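Local structure of GDP-perosamine synthase (Caulobacter crescentus, 3BN1) at residues A[26-30]-A[31-35]; A[93-97]-A[98-102]; A[247-250]-A[251-255]. The protein catalyses the PLP-dependent transfer of an amino group from L-glutamate to GDP-4-keto-6-deoxy-D-mannose, giving GDP-perosamine for lipopolysaccharide O-antigen. All coordinates share one frame; numbering follows the deposited sequence. Where two conformers were deposited one is given.

Contact 1. Residues A[26-30]-A[31-35]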
ATOM      1  N   GLU A  26       1.885   8.893  21.022  1.00 12.70           N
ATOM      2  CA  GLU A  26       2.544   7.778  21.709  1.00 11.32           C
ATOM      3  C   GLU A  26       3.425   7.008  20.739  1.00 30.03           C
ATOM      4  O   GLU A  26       4.536   6.571  21.105  1.00 21.26           O
ATOM      5  CB  GLU A  26       1.527   6.829  22.340  1.00 21.30           C
ATOM      6  CG  GLU A  26       2.210   5.655  23.061  1.00 31.47           C
ATOM      7  CD  GLU A  26       1.243   4.539  23.434  1.00 21.78           C
ATOM      8  OE1 GLU A  26       0.111   4.888  23.867  1.00 24.97           O
ATOM      9  OE2 GLU A  26       1.594   3.347  23.226  1.00 90.70           O
ATOM     10  N   CYS A  27       2.947   6.831  19.503  1.00 17.13           N
ATOM     11  CA  CYS A  27       3.765   6.061  18.555  1.00  8.88           C
ATOM     12  C   CYS A  27       5.019   6.863  18.308  1.00 11.19           C
ATOM     13  O   CYS A  27       6.075   6.300  18.145  1.00 14.87           O
ATOM     14  CB  CYS A  27       3.125   5.817  17.178  1.00 11.53           C
ATOM     15  SG  CYS A  27       1.578   4.903  17.164  1.00 17.22           S
ATOM     16  N   MET A  28       4.868   8.169  18.170  1.00 15.39           N
ATOM     17  CA  MET A  28       6.036   8.966  17.877  1.00  8.64           C
ATOM     18  C   MET A  28       7.008   8.933  19.081  1.00 13.73           C
ATOM     19  O   MET A  28       8.251   8.982  18.944  1.00  9.98           O
ATOM     20  CB  MET A  28       5.610  10.455  17.757  1.00 16.17           C
ATOM     21  CG  MET A  28       4.686  10.881  16.626  1.00 17.83           C
ATOM     22  SD  MET A  28       5.335  10.283  14.987  1.00 14.54           S
ATOM     23  CE  MET A  28       6.685  11.493  14.794  1.00 13.62           C
ATOM     24  N   ASP A  29       6.437   9.040  20.263  1.00 17.91           N
ATOM     25  CA  ASP A  29       7.277   9.175  21.461  1.00 15.63           C
ATOM     26  C   ASP A  29       7.977   7.880  21.790  1.00 24.86           C
ATOM     27  O   ASP A  29       9.036   7.898  22.398  1.00 19.20           O
ATOM     28  CB  ASP A  29       6.439   9.673  22.643  1.00 20.69           C
ATOM     29  CG  ASP A  29       6.182  11.166  22.562  1.00 35.21           C
ATOM     30  OD1 ASP A  29       6.997  11.828  21.870  1.00 20.19           O
ATOM     31  OD2 ASP A  29       5.191  11.662  23.147  1.00 30.05           O
ATOM     32  N   THR A  30       7.370   6.764  21.411  1.00 19.31           N
ATOM     33  CA  THR A  30       8.000   5.464  21.660  1.00 23.97           C
ATOM     34  C   THR A  30       8.794   4.962  20.464  1.00 22.18           C
ATOM     35  O   THR A  30       9.448   3.952  20.558  1.00 20.74           O
ATOM     36  CB  THR A  30       6.958   4.414  21.949  1.00 24.26           C
ATOM     37  OG1 THR A  30       5.914   4.527  20.960  1.00 24.90           O
ATOM     38  CG2 THR A  30       6.415   4.641  23.379  1.00 22.26           C
ATOM     39  N   THR A  31       8.699   5.712  19.376  0.50  1.00           N
ATOM     40  CA  THR A  31       9.328   5.418  18.085  0.50  1.00           C
ATOM     41  C   THR A  31       8.677   4.312  17.255  0.50 14.31           C
ATOM     42  O   THR A  31       9.106   4.089  16.128  0.50 11.41           O
ATOM     43  CB  THR A  31      10.867   5.381  18.184  0.50 10.91           C
ATOM     44  OG1 THR A  31      11.271   4.230  18.933  0.50 99.89           O
ATOM     45  CG2 THR A  31      11.378   6.653  18.880  0.50  1.00           C
ATOM     46  N   TRP A  32       7.623   3.667  17.768  1.00  9.32           N
ATOM     47  CA  TRP A  32       6.903   2.591  17.045  1.00  6.94           C
ATOM     48  C   TRP A  32       6.017   3.220  15.910  1.00 12.29           C
ATOM     49  O   TRP A  32       4.838   3.487  16.118  1.00  9.91           O
ATOM     50  CB  TRP A  32       5.963   1.820  17.971  1.00 16.02           C
ATOM     51  CG  TRP A  32       6.763   1.043  18.848  1.00 51.18           C
ATOM     52  CD1 TRP A  32       7.080   1.337  20.126  1.00 99.89           C
ATOM     53  CD2 TRP A  32       7.538  -0.082  18.474  1.00 39.47           C
ATOM     54  NE1 TRP A  32       7.948   0.403  20.604  1.00 41.83           N
ATOM     55  CE2 TRP A  32       8.251  -0.479  19.603  1.00 27.27           C
ATOM     56  CE3 TRP A  32       7.648  -0.835  17.303  1.00 99.89           C
ATOM     57  CZ2 TRP A  32       9.055  -1.616  19.615  1.00 99.89           C
ATOM     58  CZ3 TRP A  32       8.466  -1.946  17.304  1.00 99.89           C
ATOM     59  CH2 TRP A  32       9.157  -2.330  18.454  1.00 99.89           C
ATOM     60  N   ILE A  33       6.594   3.601  14.776  1.00 16.15           N
ATOM     61  CA  ILE A  33       5.820   4.303  13.715  1.00  7.27           C
ATOM     62  C   ILE A  33       5.690   3.476  12.397  1.00 20.71           C
ATOM     63  O   ILE A  33       5.083   3.876  11.385  1.00  9.32           O
ATOM     64  CB  ILE A  33       6.482   5.687  13.458  1.00  6.62           C
ATOM     65  CG1 ILE A  33       7.857   5.504  12.765  1.00 10.95           C
ATOM     66  CG2 ILE A  33       6.563   6.528  14.758  1.00 12.63           C
ATOM     67  CD1 ILE A  33       8.354   6.761  11.930  1.00  7.85           C
ATOM     68  N   SER A  34       6.244   2.275  12.437  1.00 14.28           N
ATOM     69  CA  SER A  34       6.220   1.362  11.283  1.00 14.03           C
ATOM     70  C   SER A  34       5.098   0.325  11.440  1.00 17.60           C
ATOM     71  O   SER A  34       4.194   0.477  12.269  1.00 10.99           O
ATOM     72  CB  SER A  34       7.612   0.724  11.084  1.00 11.25           C
ATOM     73  OG  SER A  34       7.757   0.081   9.824  1.00 11.19           O
ATOM     74  N   SER A  35       5.190  -0.728  10.643  1.00 10.60           N
ATOM     75  CA  SER A  35       4.195  -1.764  10.609  1.00 13.31           C
ATOM     76  C   SER A  35       4.308  -2.828  11.661  1.00 25.34           C
ATOM     77  O   SER A  35       3.903  -3.962  11.413  1.00 22.11           O
ATOM     78  CB  SER A  35       4.047  -2.391   9.228  1.00  6.19           C
ATOM     79  OG  SER A  35       5.334  -2.759   8.783  1.00 13.49           O
TER
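T30 and W32 meet where the helix 20-30 gives way to loop. OG1 of T30 lies in the plane of the indole, at its edge, 3.5 Å from W32 CD1. The W32 ring is carried beside its own backbone N, opposite the carbonyl carbon (chi1 -71°), with the CD1 edge at T30 OG1. T31 has positive phi and breaks the helical run. Its N gives a weak hydrogen bond to M28 O at 3.3 Å. W32 is then the centre of an inverse gamma turn, closed by a weak I33 N to T31 O bond.

I33 CG2 reaches back to the last helical turn. This branch does the touching: it is 3.4 Å from C27 O and 4.0 Å from M28 SD. The M28 chain is bent at chi2 (-51°), which brings the sulfur round to that methyl. C27 CB approaches W32 O at 3.1 Å.

Helix 236-247 lies against C27, M28 and I33 through I237, and N236 hydrogen-bonds W32 O. Helix 38-51 covers C27 with F39. The second subunit packs V24 on M28 and I241 on I33. Its R21 forms a salt bridge with D29, so this helix end belongs to the dimer interface.

Contact 2. Residues A[93-97]-A[98-102]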
ATOM      1  N   ASN A  93     -11.150  -3.512 -10.084  1.00  9.56           N
ATOM      2  CA  ASN A  93      -9.692  -3.538 -10.301  1.00  9.97           C
ATOM      3  C   ASN A  93      -9.034  -4.628  -9.524  1.00  1.00           C
ATOM      4  O   ASN A  93      -8.103  -5.310  -9.976  1.00  5.99           O
ATOM      5  CB  ASN A  93      -8.969  -2.204  -9.943  1.00  2.36           C
ATOM      6  CG  ASN A  93      -9.298  -1.087 -10.953  1.00  8.39           C
ATOM      7  OD1 ASN A  93      -9.763  -1.354 -12.073  1.00  7.70           O
ATOM      8  ND2 ASN A  93      -9.016   0.163 -10.571  1.00  9.28           N
ATOM      9  N   SER A  94      -9.539  -4.807  -8.301  1.00  9.04           N
ATOM     10  CA  SER A  94      -9.007  -5.845  -7.414  1.00  7.37           C
ATOM     11  C   SER A  94      -9.019  -7.251  -8.065  1.00  5.10           C
ATOM     12  O   SER A  94      -8.075  -8.033  -7.935  1.00  6.97           O
ATOM     13  CB  SER A  94      -9.686  -5.781  -6.013  1.00  5.28           C
ATOM     14  OG  SER A  94     -11.024  -6.274  -5.996  1.00  7.84           O
ATOM     15  N   VAL A  95     -10.056  -7.539  -8.856  1.00 10.47           N
ATOM     16  CA  VAL A  95     -10.199  -8.830  -9.532  1.00  8.09           C
ATOM     17  C   VAL A  95      -9.209  -8.828 -10.698  1.00  9.82           C
ATOM     18  O   VAL A  95      -8.449  -9.781 -10.940  1.00 11.94           O
ATOM     19  CB  VAL A  95     -11.659  -8.991 -10.043  1.00  7.93           C
ATOM     20  CG1 VAL A  95     -11.901 -10.173 -11.010  1.00  5.08           C
ATOM     21  CG2 VAL A  95     -12.632  -8.944  -8.871  1.00  6.51           C
ATOM     22  N   THR A  96      -9.180  -7.672 -11.331  1.00  8.92           N
ATOM     23  CA  THR A  96      -8.292  -7.509 -12.432  1.00  9.69           C
ATOM     24  C   THR A  96      -6.893  -7.802 -12.000  1.00  7.87           C
ATOM     25  O   THR A  96      -6.170  -8.430 -12.741  1.00  6.99           O
ATOM     26  CB  THR A  96      -8.381  -6.104 -12.975  1.00 17.60           C
ATOM     27  OG1 THR A  96      -9.599  -6.040 -13.721  1.00  8.68           O
ATOM     28  CG2 THR A  96      -7.263  -5.854 -14.028  1.00 17.27           C
ATOM     29  N   TYR A  97      -6.498  -7.315 -10.831  1.00 10.15           N
ATOM     30  CA  TYR A  97      -5.134  -7.525 -10.416  1.00  7.30           C
ATOM     31  C   TYR A  97      -4.853  -9.015 -10.249  1.00  8.39           C
ATOM     32  O   TYR A  97      -3.683  -9.441 -10.318  1.00  7.14           O
ATOM     33  CB  TYR A  97      -4.868  -6.913  -9.072  1.00  1.31           C
ATOM     34  CG  TYR A  97      -5.119  -5.447  -8.860  1.00 12.18           C
ATOM     35  CD1 TYR A  97      -5.043  -4.525  -9.886  1.00 13.63           C
ATOM     36  CD2 TYR A  97      -5.455  -4.988  -7.591  1.00  9.11           C
ATOM     37  CE1 TYR A  97      -5.322  -3.140  -9.654  1.00  4.99           C
ATOM     38  CE2 TYR A  97      -5.714  -3.668  -7.355  1.00  7.47           C
ATOM     39  CZ  TYR A  97      -5.569  -2.721  -8.359  1.00  6.42           C
ATOM     40  OH  TYR A  97      -5.773  -1.383  -8.095  1.00 14.04           O
ATOM     41  N   CYS A  98      -5.885  -9.814  -9.993  1.00  7.32           N
ATOM     42  CA  CYS A  98      -5.625 -11.259  -9.820  1.00  9.47           C
ATOM     43  C   CYS A  98      -5.417 -11.885 -11.167  1.00 19.44           C
ATOM     44  O   CYS A  98      -4.969 -13.012 -11.246  1.00 20.14           O
ATOM     45  CB  CYS A  98      -6.789 -11.995  -9.143  1.00  7.43           C
ATOM     46  SG  CYS A  98      -7.045 -11.297  -7.486  1.00 15.00           S
ATOM     47  N   GLY A  99      -5.742 -11.156 -12.223  1.00  9.67           N
ATOM     48  CA  GLY A  99      -5.658 -11.694 -13.577  1.00  6.67           C
ATOM     49  C   GLY A  99      -6.995 -12.433 -13.767  1.00  5.19           C
ATOM     50  O   GLY A  99      -7.150 -13.268 -14.683  1.00 13.68           O
ATOM     51  N   ALA A 100      -7.972 -12.133 -12.917  1.00 14.21           N
ATOM     52  CA  ALA A 100      -9.278 -12.758 -13.080  1.00  9.75           C
ATOM     53  C   ALA A 100     -10.208 -11.766 -13.811  1.00  6.58           C
ATOM     54  O   ALA A 100      -9.851 -10.586 -14.092  1.00 14.10           O
ATOM     55  CB  ALA A 100      -9.854 -13.101 -11.712  1.00 11.74           C
ATOM     56  N   THR A 101     -11.361 -12.297 -14.228  1.00  3.90           N
ATOM     57  CA  THR A 101     -12.388 -11.565 -14.990  1.00  4.33           C
ATOM     58  C   THR A 101     -13.624 -11.150 -14.175  1.00  9.69           C
ATOM     59  O   THR A 101     -14.407 -11.976 -13.685  1.00 13.40           O
ATOM     60  CB  THR A 101     -12.857 -12.481 -16.093  1.00 17.40           C
ATOM     61  OG1 THR A 101     -11.720 -12.842 -16.911  1.00 22.69           O
ATOM     62  CG2 THR A 101     -13.904 -11.807 -16.862  1.00 19.52           C
ATOM     63  N   PRO A 102     -13.853  -9.850 -14.121  1.00  9.25           N
ATOM     64  CA  PRO A 102     -15.007  -9.261 -13.439  1.00  3.68           C
ATOM     65  C   PRO A 102     -16.231  -9.620 -14.328  1.00 22.76           C
ATOM     66  O   PRO A 102     -16.144  -9.602 -15.565  1.00 11.02           O
ATOM     67  CB  PRO A 102     -14.698  -7.761 -13.548  1.00  7.51           C
ATOM     68  CG  PRO A 102     -13.238  -7.717 -13.743  1.00  5.75           C
ATOM     69  CD  PRO A 102     -12.987  -8.802 -14.689  1.00 11.93           C
TER
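V95 O is shared by two backbone donors as helix 90-98 ends. A100 N binds it at 3.1 Å and C98 N at 2.7 Å, from opposite faces of the carbonyl plane. G99 N bonds to T96 O at 2.8 Å. G99 has positive phi (84°), which suits glycine. With this phi, the A100 N to V95 O and G99 N to T96 O bonds make a Schellman motif, and C98 N to V95 O is an additional bond. A100 leads into strand 101-105.

V95 carries most of the side-chain packing. Its CG1 is anti to the backbone N (chi1 169°) and reaches out along the returning chain. It touches A100 CB at 3.6 Å and P102 CG at 3.9 Å. P102 CG also lies 4.0 Å from T96 OG1, the two side chains crossing obliquely. That hydroxyl is hydrogen-bonded to Y329. C98 SG is 3.5 Å from S94 O. Y97 OH bonds to G229 O of the second subunit.

The cap thus supplies donors to V95 O and T96 O at the helix end. V95, A100 and P102 pack apolar groups between helix 90-98 and strand 101-105 of this beta-alpha-beta unit.

Contact 3. Residues A[247-250]-A[251-255]; sequences ERVD and EHLAA
R248 O accepts a nearly straight hydrogen bond from H252 N, 2.9 Å long with an N-H...O angle of 174°. R248 stands at the N-cap position of helix 249-266, and this bond begins the helical ladder. L253 N to V249 O follows at 2.9 Å. A254 N to D250 O continues it, less straight at 148°.

E251 folds back over the first turn. Its CG lies over one face of the R248 guanidinium, 3.8 Å from NH2. The bend at chi2 (69°) turns the carboxylate back toward R248. There OE1 comes 2.7 Å from R248 O, two acceptors with no bond between them. E251 OE2 is 4.3 Å from R248 NH2 and well out of the guanidinium plane, so any attraction is probably one of charge alone. The salt bridge of R248 is made elsewhere, from NE to D17.

Packing lies farther out. H252 CD2 lies 3.2 Å from R248 O. V249 and L253 lie side by side and point the same way, CG2 of V249 being 3.9 Å from CD1 of L253.

Y50 of helix 38-51 covers this V249 and L253 pair. L253 also touches I189 and R284, and H252 packs on D17. R248 separates helix 236-247 from helix 249-266, whose first turn this is.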
ATOM      1  N   GLU A 247     -13.133   3.579  18.924  1.00 14.63           N
ATOM      2  CA  GLU A 247     -13.620   3.827  20.282  1.00 13.08           C
ATOM      3  C   GLU A 247     -14.816   4.759  20.275  1.00 23.00           C
ATOM      4  O   GLU A 247     -15.589   4.817  21.223  1.00 23.69           O
ATOM      5  CB  GLU A 247     -12.533   4.503  21.109  1.00 15.98           C
ATOM      6  CG  GLU A 247     -11.303   3.662  21.358  1.00 14.77           C
ATOM      7  CD  GLU A 247     -10.160   4.485  21.971  1.00 21.32           C
ATOM      8  OE1 GLU A 247     -10.135   5.725  21.794  1.00 34.94           O
ATOM      9  OE2 GLU A 247      -9.251   3.886  22.598  1.00 27.87           O
ATOM     10  N   ARG A 248     -14.975   5.531  19.221  1.00 14.68           N
ATOM     11  CA  ARG A 248     -16.070   6.468  19.229  1.00 12.59           C
ATOM     12  C   ARG A 248     -17.006   6.173  18.089  1.00 16.53           C
ATOM     13  O   ARG A 248     -17.743   7.049  17.678  1.00  7.94           O
ATOM     14  CB  ARG A 248     -15.499   7.883  19.153  1.00  7.82           C
ATOM     15  CG  ARG A 248     -15.156   8.444  20.571  1.00 13.88           C
ATOM     16  CD  ARG A 248     -14.632   9.854  20.552  1.00 17.63           C
ATOM     17  NE  ARG A 248     -15.628  10.800  20.065  1.00 17.72           N
ATOM     18  CZ  ARG A 248     -16.646  11.230  20.798  1.00 19.87           C
ATOM     19  NH1 ARG A 248     -17.515  12.086  20.277  1.00 24.59           N
ATOM     20  NH2 ARG A 248     -16.785  10.785  22.045  1.00 20.78           N
ATOM     21  N   VAL A 249     -16.980   4.938  17.607  1.00  8.16           N
ATOM     22  CA  VAL A 249     -17.782   4.562  16.449  1.00  8.04           C
ATOM     23  C   VAL A 249     -19.264   4.859  16.646  1.00 15.09           C
ATOM     24  O   VAL A 249     -19.934   5.428  15.778  1.00 12.90           O
ATOM     25  CB  VAL A 249     -17.588   3.083  16.032  1.00 20.05           C
ATOM     26  CG1 VAL A 249     -18.332   2.153  16.984  1.00 20.56           C
ATOM     27  CG2 VAL A 249     -18.140   2.859  14.628  1.00 14.87           C
ATOM     28  N   ASP A 250     -19.776   4.497  17.815  1.00 19.62           N
ATOM     29  CA  ASP A 250     -21.183   4.744  18.095  1.00 13.48           C
ATOM     30  C   ASP A 250     -21.582   6.207  18.056  1.00  5.26           C
ATOM     31  O   ASP A 250     -22.643   6.525  17.528  1.00 19.39           O
ATOM     32  CB  ASP A 250     -21.647   4.021  19.352  1.00 19.79           C
ATOM     33  CG  ASP A 250     -21.677   2.533  19.151  1.00 20.08           C
ATOM     34  OD1 ASP A 250     -21.928   2.138  17.999  1.00 29.39           O
ATOM     35  OD2 ASP A 250     -21.479   1.765  20.116  1.00 37.73           O
ATOM     36  N   GLU A 251     -20.704   7.097  18.535  1.00  8.91           N
ATOM     37  CA  GLU A 251     -20.941   8.554  18.490  1.00 10.83           C
ATOM     38  C   GLU A 251     -20.876   9.061  17.081  1.00 14.11           C
ATOM     39  O   GLU A 251     -21.704   9.877  16.669  1.00 21.85           O
ATOM     40  CB  GLU A 251     -19.888   9.316  19.295  1.00 16.59           C
ATOM     41  CG  GLU A 251     -19.819   8.933  20.777  1.00 60.03           C
ATOM     42  CD  GLU A 251     -19.275   7.525  21.032  1.00 24.79           C
ATOM     43  OE1 GLU A 251     -19.058   6.767  20.052  1.00 74.87           O
ATOM     44  OE2 GLU A 251     -19.094   7.160  22.221  1.00 61.84           O
ATOM     45  N   HIS A 252     -19.859   8.594  16.358  1.00 15.47           N
ATOM     46  CA  HIS A 252     -19.751   8.941  14.937  1.00 23.80           C
ATOM     47  C   HIS A 252     -21.030   8.572  14.149  1.00 19.36           C
ATOM     48  O   HIS A 252     -21.592   9.393  13.405  1.00 16.14           O
ATOM     49  CB  HIS A 252     -18.581   8.171  14.333  1.00 17.32           C
ATOM     50  CG  HIS A 252     -17.247   8.668  14.805  1.00 25.74           C
ATOM     51  ND1 HIS A 252     -16.977  10.011  14.952  1.00 31.99           N
ATOM     52  CD2 HIS A 252     -16.108   8.020  15.147  1.00 37.30           C
ATOM     53  CE1 HIS A 252     -15.740  10.172  15.389  1.00 24.52           C
ATOM     54  NE2 HIS A 252     -15.186   8.979  15.498  1.00 20.13           N
ATOM     55  N   LEU A 253     -21.498   7.333  14.333  1.00 13.83           N
ATOM     56  CA  LEU A 253     -22.725   6.857  13.676  1.00  7.38           C
ATOM     57  C   LEU A 253     -23.967   7.653  14.115  1.00 19.37           C
ATOM     58  O   LEU A 253     -24.796   8.008  13.290  1.00 18.24           O
ATOM     59  CB  LEU A 253     -22.955   5.350  13.950  1.00 14.25           C
ATOM     60  CG  LEU A 253     -21.848   4.435  13.396  1.00 10.98           C
ATOM     61  CD1 LEU A 253     -22.007   3.034  13.901  1.00 14.86           C
ATOM     62  CD2 LEU A 253     -21.856   4.493  11.830  1.00  9.41           C
ATOM     63  N   ALA A 254     -24.041   8.002  15.394  1.00  9.92           N
ATOM     64  CA  ALA A 254     -25.197   8.756  15.901  1.00 16.80           C
ATOM     65  C   ALA A 254     -25.250  10.117  15.298  1.00 14.84           C
ATOM     66  O   ALA A 254     -26.322  10.651  14.985  1.00 14.23           O
ATOM     67  CB  ALA A 254     -25.140   8.916  17.404  1.00 27.83           C
ATOM     68  N   ALA A 255     -24.060  10.654  15.137  1.00 16.45           N
ATOM     69  CA  ALA A 255     -23.934  11.943  14.541  1.00 10.95           C
ATOM     70  C   ALA A 255     -24.488  11.917  13.127  1.00 22.68           C
ATOM     71  O   ALA A 255     -25.259  12.789  12.712  1.00 14.19           O
ATOM     72  CB  ALA A 255     -22.514  12.272  14.541  1.00 17.77           C
TER

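How the contacts relate
The three contacts follow one another along the chain, and none touches another. Contacts 1 and 3 have their nearest atoms about 10 Å apart and their centres 26 Å apart. Helix 236-247 connects them: its first residues meet contact 1, and it leads into contact 3. Helix 38-51 also touches both. Contact 2 stands apart, its centre 35 Å from that of contact 1 and 34 Å from that of contact 3. Contacts 1 and 2 reach the second subunit, whereas contact 3 does not. Contact 2 comes near the bound 2-oxoglutarate, with the Y97 side chain about 9 Å away. S35 of contact 1 packs on F185 of the second subunit, a 2-oxoglutarate pocket residue.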